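PDB 6QAZ: cyanophage-like gp41-1 intein from Metagenome, which probably carries out protein splicing in trans as a naturally split intein, excising itself and joining its flanking extein segments through a new peptide bond. Local coordinates for residues L7-Q12 / K18-I23. Sequence-based numbering, arbitrary orientation. Where two conformers were deposited one is given.
Sequences LKTQVQ and KEISNI
One face of the Glu-19 carboxylate is covered by the start of the Lys-8 chain, CA (4.0 Å from Glu-19 CD) and CG, while NZ comes round to the OE2 edge. There, slightly off the plane, it meets the syn lone pair of OE2 at 2.7 Å in a salt bridge. The two chains run side by side in the same direction: Glu-19 is extended beyond CG, while Lys-8 bends at chi3 (49°) and chi4 (83°), which curls NZ back onto the acid. The CG of Glu-19 meanwhile lies 3.8 Å from Lys-8 O. Gln-10 shares this outward face of the hairpin as the non-hydrogen-bonded partner of Glu-19. The backbone between Val-11 and Lys-18 illustrates the hydrogen-bonded kind of antiparallel pair, with Val-11 N to Lys-18 O at 2.9 Å and Lys-18 N to Val-11 O at 2.8 Å. Pairing outlasts the regular strands, since Ile-20 N donates to Thr-9 O (2.8 Å) and Ser-21 N reaches Leu-7 O at 3.2 Å, in the carbonyl plane, while Ser-21 CB rests against Leu-7 CG. On the side of Val-11, its CG2 meets Ile-23 CD1 tip to tip at 3.7 Å, and Ile-20 CG2 packs beside Thr-9 CB. Phe-119 of strand 118-121 touches Val-11 and Ile-20, and Val-29 of strand 28-31 touches Val-11 and Ile-23, both packing against this apolar cluster. Lys-18 starts on the face of Val-11, and its extended chain carries NZ to a salt bridge with Asp-27. The whole is a two-stranded antiparallel beta hairpin, strands 10-13 and 16-19, running into a 3-10 turn at residues 20-22, one small element of the all-beta, horseshoe-shaped HINT fold of inteins.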
loop_
_atom_site.group_PDB
_atom_site.type_symbol
_atom_site.label_atom_id
_atom_site.label_comp_id
_atom_site.label_asym_id
_atom_site.label_seq_id
_atom_site.Cartn_x
_atom_site.Cartn_y
_atom_site.Cartn_z
ATOM N N LEU A 7 1.501 8.096 6.312
ATOM C CA LEU A 7 0.262 8.874 6.506
ATOM C C LEU A 7 -0.194 9.605 5.252
ATOM O O LEU A 7 -1.412 9.811 5.113
ATOM C CB LEU A 7 0.466 9.939 7.579
ATOM C CG LEU A 7 0.030 9.569 8.989
ATOM C CD1 LEU A 7 0.942 8.530 9.541
ATOM C CD2 LEU A 7 0.015 10.804 9.880
ATOM N N LYS A 8 0.711 10.013 4.384
ATOM C CA LYS A 8 0.366 10.834 3.220
ATOM C C LYS A 8 0.089 9.987 1.993
ATOM O O LYS A 8 -0.194 10.543 0.922
ATOM C CB LYS A 8 1.467 11.842 2.950
ATOM C CG LYS A 8 1.636 12.816 4.123
ATOM C CD LYS A 8 2.341 14.084 3.918
ATOM C CE LYS A 8 1.921 14.930 2.729
ATOM N NZ LYS A 8 0.743 15.822 2.893
ATOM N N THR A 9 0.136 8.670 2.109
ATOM C CA THR A 9 -0.242 7.786 0.998
ATOM C C THR A 9 -1.648 8.129 0.544
ATOM O O THR A 9 -2.545 8.225 1.391
ATOM C CB THR A 9 -0.214 6.335 1.482
ATOM O OG1 THR A 9 1.065 6.002 2.050
ATOM C CG2 THR A 9 -0.504 5.375 0.359
ATOM N N GLN A 10 -1.875 8.260 -0.747
ATOM C CA GLN A 10 -3.204 8.579 -1.267
ATOM C C GLN A 10 -3.934 7.317 -1.714
ATOM O O GLN A 10 -3.369 6.438 -2.355
ATOM C CB GLN A 10 -3.155 9.591 -2.383
ATOM C CG GLN A 10 -2.818 10.983 -1.880
ATOM C CD GLN A 10 -2.733 11.948 -3.030
ATOM O OE1 GLN A 10 -1.854 11.823 -3.894
ATOM N NE2 GLN A 10 -3.662 12.884 -3.114
ATOM N N VAL A 11 -5.204 7.263 -1.367
ATOM C CA VAL A 11 -6.125 6.195 -1.806
ATOM C C VAL A 11 -7.309 6.879 -2.480
ATOM O O VAL A 11 -7.614 8.044 -2.220
ATOM C CB VAL A 11 -6.555 5.316 -0.625
ATOM C CG1 VAL A 11 -5.352 4.628 -0.022
ATOM C CG2 VAL A 11 -7.328 6.087 0.424
ATOM N N GLN A 12 -7.975 6.150 -3.356
ATOM C CA GLN A 12 -9.072 6.683 -4.164
ATOM C C GLN A 12 -10.413 6.284 -3.541
ATOM O O GLN A 12 -10.704 5.085 -3.461
ATOM C CB GLN A 12 -8.894 6.127 -5.564
ATOM C CG GLN A 12 -9.736 6.860 -6.571
ATOM C CD GLN A 12 -9.385 6.498 -7.987
ATOM O OE1 GLN A 12 -8.317 5.986 -8.315
ATOM N NE2 GLN A 12 -10.315 6.786 -8.851
ATOM N N LYS A 18 -7.940 10.627 -1.095
ATOM C CA LYS A 18 -7.763 10.970 0.319
ATOM C C LYS A 18 -6.408 10.472 0.796
ATOM O O LYS A 18 -5.972 9.397 0.380
ATOM C CB LYS A 18 -8.846 10.332 1.201
ATOM C CG LYS A 18 -10.252 10.833 0.961
ATOM C CD LYS A 18 -11.241 10.363 2.007
ATOM C CE LYS A 18 -12.664 10.784 1.703
ATOM N NZ LYS A 18 -13.593 10.455 2.804
ATOM N N GLU A 19 -5.778 11.209 1.694
ATOM C CA GLU A 19 -4.616 10.667 2.398
ATOM C C GLU A 19 -5.105 9.612 3.374
ATOM O O GLU A 19 -6.159 9.753 4.031
ATOM C CB GLU A 19 -3.832 11.747 3.124
ATOM C CG GLU A 19 -3.124 12.682 2.143
ATOM C CD GLU A 19 -2.270 13.778 2.799
ATOM O OE1 GLU A 19 -2.326 13.945 4.038
ATOM O OE2 GLU A 19 -1.491 14.434 2.095
ATOM N N ILE A 20 -4.347 8.529 3.499
ATOM C CA ILE A 20 -4.810 7.389 4.293
ATOM C C ILE A 20 -4.967 7.782 5.764
ATOM O O ILE A 20 -5.800 7.179 6.455
ATOM C CB ILE A 20 -3.910 6.174 4.060
ATOM C CG1 ILE A 20 -4.597 4.886 4.488
ATOM C CG2 ILE A 20 -2.542 6.362 4.654
ATOM C CD1 ILE A 20 -3.830 3.646 4.178
ATOM N N SER A 21 -4.207 8.753 6.251
ATOM C CA SER A 21 -4.381 9.252 7.622
ATOM C C SER A 21 -5.769 9.829 7.864
ATOM O O SER A 21 -6.135 9.981 9.023
ATOM C CB SER A 21 -3.336 10.319 7.909
ATOM O OG SER A 21 -3.551 11.441 7.045
ATOM N N ASN A 22 -6.513 10.169 6.819
ATOM C CA ASN A 22 -7.851 10.752 6.950
ATOM C C ASN A 22 -8.943 9.694 6.720
ATOM O O ASN A 22 -10.108 10.048 6.836
ATOM C CB ASN A 22 -7.996 11.929 6.000
ATOM C CG ASN A 22 -7.083 13.082 6.334
ATOM O OD1 ASN A 22 -6.779 13.312 7.508
ATOM N ND2 ASN A 22 -6.609 13.816 5.336
ATOM N N ILE A 23 -8.593 8.475 6.387
ATOM C CA ILE A 23 -9.587 7.414 6.118
ATOM C C ILE A 23 -10.251 7.013 7.436
ATOM O O ILE A 23 -9.609 6.943 8.493
ATOM C CB ILE A 23 -8.898 6.241 5.418
ATOM C CG1 ILE A 23 -8.618 6.574 3.960
ATOM C CG2 ILE A 23 -9.668 4.927 5.587
ATOM C CD1 ILE A 23 -9.831 6.585 3.076
#